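Local coordinates for butyryl-CoA dehydrogenase (Marinomonas mediterranea, PDB 6CXT), which is a flavoprotein of the acyl-CoA dehydrogenase family that binds flavin-adenine dinucleotide at the interfaces between its subunits, at residues 260-264 and 334-338. Numbering follows the deposited sequence. Where two conformers were deposited one is given.
Sequences QCIEY and SIRVH. With FAD (flavin-adenine dinucleotide), chain D.
Tyr-264 and His-338 lay their rings against each other as an offset stack. The centroids are 4.5 Å apart and the planes are inclined by 22°. The overlap is partial: His-338 CD2 sits over one face of the tyrosine, toward its rim, 3.6 Å from Tyr-264 CG. The tyrosine ring reaches across because its CG is anti to the backbone N (chi1 -167°). Its CE2 edge meets the carbonyl oxygen of Val-337, near the ring plane. The imidazole is fixed from its own helix. His-338 ND1 donates to Ser-334 O at 2.8 Å, with the acceptor close to the ring plane. The same oxygen takes the backbone N-H of His-338 from the opposite face of its carbonyl plane, so two bonds grip it.

Cys-261 packs beside the stack. Its SG lies at the edge of the imidazole, 3.9 Å from His-338 CE1. It also packs against Val-337 CB and lies 3.5 Å from Ser-334 OG, whose hydrogen-bond partner is Ser-330 O. Met-288 of helix 279-306 touches both Cys-261 and Ser-334.

The contact joins helices 248-267 and 313-338 of the C-terminal helical domain of the acyl-CoA dehydrogenase fold. The two segments run nearly parallel, with axes at 11°. The end of helix 313-338 meets a flavin-adenine dinucleotide that is also bound by residues of a second subunit, among them Ser-132 and Thr-365. The cofactor's O3B donates to Arg-336 O at 2.6 Å. A water lies within hydrogen-bonding distance of Tyr-264 OH, His-338 O and the FAD phosphate oxygen O2A. Between the helices the contact itself is apolar and aromatic, while the Tyr-264 hydroxyl and the His-338 carbonyl oxygen share a water with the cofactor. The stack is consistent with keeping that hydroxyl near the water at the FAD phosphate.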
loop_
_atom_site.group_PDB
_atom_site.type_symbol
_atom_site.label_atom_id
_atom_site.label_comp_id
_atom_site.label_asym_id
_atom_site.label_seq_id
_atom_site.Cartn_x
_atom_site.Cartn_y
_atom_site.Cartn_z
ATOM N N GLN B 260 -3.301 22.886 -5.372
ATOM C CA GLN B 260 -3.416 22.720 -6.831
ATOM C C GLN B 260 -4.380 21.585 -7.237
ATOM O O GLN B 260 -5.201 21.761 -8.137
ATOM C CB GLN B 260 -2.046 22.494 -7.526
ATOM C CG GLN B 260 -1.192 23.752 -7.484
ATOM C CD GLN B 260 0.259 23.507 -7.875
ATOM O OE1 GLN B 260 0.721 22.364 -7.992
ATOM N NE2 GLN B 260 0.996 24.588 -8.010
ATOM N N CYS B 261 -4.286 20.413 -6.611
ATOM C CA CYS B 261 -5.224 19.326 -6.942
ATOM C C CYS B 261 -6.709 19.704 -6.627
ATOM O O CYS B 261 -7.574 19.275 -7.365
ATOM C CB CYS B 261 -4.875 18.035 -6.152
ATOM S SG CYS B 261 -3.362 17.369 -6.915
ATOM N N ILE B 262 -6.951 20.421 -5.545
ATOM C CA ILE B 262 -8.346 20.746 -5.141
ATOM C C ILE B 262 -8.906 21.705 -6.196
ATOM O O ILE B 262 -9.975 21.464 -6.771
ATOM C CB ILE B 262 -8.395 21.342 -3.731
ATOM C CG1 ILE B 262 -8.031 20.241 -2.674
ATOM C CG2 ILE B 262 -9.782 21.937 -3.440
ATOM C CD1 ILE B 262 -7.790 20.843 -1.298
ATOM N N GLU B 263 -8.108 22.723 -6.509
ATOM C CA GLU B 263 -8.503 23.714 -7.550
ATOM C C GLU B 263 -8.770 23.050 -8.877
ATOM O O GLU B 263 -9.833 23.262 -9.520
ATOM C CB GLU B 263 -7.464 24.858 -7.628
ATOM C CG GLU B 263 -7.660 25.887 -8.765
ATOM C CD GLU B 263 -8.960 26.707 -8.668
ATOM O OE1 GLU B 263 -9.348 27.326 -9.698
ATOM O OE2 GLU B 263 -9.608 26.751 -7.586
ATOM N N TYR B 264 -7.857 22.172 -9.284
ATOM C CA TYR B 264 -8.010 21.517 -10.551
ATOM C C TYR B 264 -9.213 20.576 -10.562
ATOM O O TYR B 264 -9.957 20.525 -11.534
ATOM C CB TYR B 264 -6.720 20.724 -10.888
ATOM C CG TYR B 264 -6.701 20.283 -12.322
ATOM C CD1 TYR B 264 -6.539 21.255 -13.383
ATOM C CD2 TYR B 264 -6.932 18.975 -12.657
ATOM C CE1 TYR B 264 -6.570 20.859 -14.704
ATOM C CE2 TYR B 264 -6.954 18.561 -14.008
ATOM C CZ TYR B 264 -6.770 19.544 -15.010
ATOM O OH TYR B 264 -6.746 19.197 -16.330
ATOM N N SER B 334 -0.581 14.025 -7.567
ATOM C CA SER B 334 -0.766 15.280 -8.311
ATOM C C SER B 334 -0.758 15.028 -9.819
ATOM O O SER B 334 -1.572 15.594 -10.566
ATOM C CB SER B 334 0.310 16.292 -7.937
ATOM O OG SER B 334 0.106 16.692 -6.602
ATOM N N ILE B 335 0.175 14.190 -10.297
ATOM C CA ILE B 335 0.158 13.844 -11.712
ATOM C C ILE B 335 -1.128 13.099 -12.058
ATOM O O ILE B 335 -1.791 13.440 -13.065
ATOM C CB ILE B 335 1.440 13.052 -12.121
ATOM C CG1 ILE B 335 2.650 14.008 -12.058
ATOM C CG2 ILE B 335 1.312 12.442 -13.497
ATOM C CD1 ILE B 335 4.009 13.239 -12.168
ATOM N N ARG B 336 -1.485 12.109 -11.291
ATOM C CA ARG B 336 -2.691 11.388 -11.555
ATOM C C ARG B 336 -3.942 12.297 -11.671
ATOM O O ARG B 336 -4.707 12.140 -12.543
ATOM C CB ARG B 336 -2.910 10.325 -10.495
ATOM C CG ARG B 336 -1.908 9.196 -10.440
ATOM C CD ARG B 336 -2.398 8.200 -9.436
ATOM N NE ARG B 336 -1.499 7.143 -9.037
ATOM C CZ ARG B 336 -1.313 6.019 -9.692
ATOM N NH1 ARG B 336 -1.860 5.828 -10.853
ATOM N NH2 ARG B 336 -0.528 5.110 -9.192
ATOM N N VAL B 337 -4.060 13.233 -10.765
ATOM C CA VAL B 337 -5.223 14.120 -10.657
ATOM C C VAL B 337 -5.224 15.018 -11.909
ATOM O O VAL B 337 -6.295 15.272 -12.489
ATOM C CB VAL B 337 -5.188 15.013 -9.377
ATOM C CG1 VAL B 337 -6.189 16.203 -9.453
ATOM C CG2 VAL B 337 -5.426 14.184 -8.123
ATOM N N HIS B 338 -4.049 15.483 -12.330
ATOM C CA HIS B 338 -3.965 16.454 -13.422
ATOM C C HIS B 338 -3.999 15.781 -14.804
ATOM O O HIS B 338 -4.113 16.487 -15.808
ATOM C CB HIS B 338 -2.684 17.290 -13.276
ATOM C CG HIS B 338 -2.808 18.366 -12.262
ATOM N ND1 HIS B 338 -2.671 18.134 -10.905
ATOM C CD2 HIS B 338 -3.118 19.680 -12.391
ATOM C CE1 HIS B 338 -2.839 19.272 -10.250
ATOM N NE2 HIS B 338 -3.110 20.224 -11.130
HETATM P PA FAD D . -8.778 13.860 -17.345
HETATM O O1A FAD D . -9.645 12.937 -18.181
HETATM O O2A FAD D . -9.021 15.350 -17.169
HETATM O O5B FAD D . -8.589 13.155 -15.890
HETATM C C5B FAD D . -7.995 13.846 -14.766
HETATM C C4B FAD D . -8.202 12.904 -13.562
HETATM O O4B FAD D . -9.618 12.646 -13.380
HETATM C C3B FAD D . -7.522 11.559 -13.793
HETATM O O3B FAD D . -7.097 11.150 -12.487
HETATM C C2B FAD D . -8.699 10.654 -14.220
HETATM O O2B FAD D . -8.461 9.240 -14.008
HETATM C C1B FAD D . -9.877 11.253 -13.392
HETATM N N9A FAD D . -11.151 10.872 -14.037
HETATM C C8A FAD D . -11.663 11.347 -15.204
HETATM N N7A FAD D . -12.819 10.663 -15.521
HETATM C C5A FAD D . -13.031 9.728 -14.553
HETATM C C6A FAD D . -14.042 8.684 -14.240
HETATM N N6A FAD D . -15.113 8.435 -15.074
HETATM N N1A FAD D . -13.851 7.946 -13.104
HETATM C C2A FAD D . -12.786 8.129 -12.251
HETATM N N3A FAD D . -11.854 9.082 -12.479
HETATM C C4A FAD D . -11.915 9.881 -13.580
HETATM N N1 FAD D . -4.351 11.012 -26.626
HETATM C C2 FAD D . -4.548 10.761 -27.971
HETATM O O2 FAD D . -5.700 11.017 -28.419
HETATM N N3 FAD D . -3.580 10.281 -28.803
HETATM C C4 FAD D . -2.324 10.074 -28.358
HETATM O O4 FAD D . -1.462 9.650 -29.128
HETATM C C4X FAD D . -2.023 10.337 -26.908
HETATM N N5 FAD D . -0.790 10.188 -26.374
HETATM C C5X FAD D . -0.502 10.492 -25.078
HETATM C C6 FAD D . 0.831 10.307 -24.622
HETATM C C7 FAD D . 1.152 10.635 -23.288
HETATM C C7M FAD D . 2.578 10.472 -22.824
HETATM C C8 FAD D . 0.119 11.155 -22.377
HETATM C C8M FAD D . 0.452 11.485 -20.960
HETATM C C9 FAD D . -1.214 11.310 -22.813
HETATM C C9A FAD D . -1.546 10.983 -24.148
HETATM N N10 FAD D . -2.872 11.151 -24.662
HETATM C C10 FAD D . -3.122 10.836 -26.042
HETATM C "C1'" FAD D . -3.952 11.664 -23.832
HETATM C "C2'" FAD D . -4.394 10.563 -22.839
HETATM O "O2'" FAD D . -5.106 9.478 -23.458
HETATM C "C3'" FAD D . -5.159 11.226 -21.705
HETATM O "O3'" FAD D . -4.206 12.043 -20.995
HETATM C "C4'" FAD D . -5.990 10.331 -20.769
HETATM O "O4'" FAD D . -7.119 9.748 -21.496
HETATM C "C5'" FAD D . -6.543 11.132 -19.581
HETATM O "O5'" FAD D . -7.196 12.298 -20.098
HETATM P P FAD D . -6.855 13.703 -19.478
HETATM O O1P FAD D . -7.717 14.780 -20.143
HETATM O O2P FAD D . -5.367 14.001 -19.480
HETATM O O3P FAD D . -7.288 13.673 -17.934
HETATM O O HOH W 1 -6.715 16.773 -16.879
#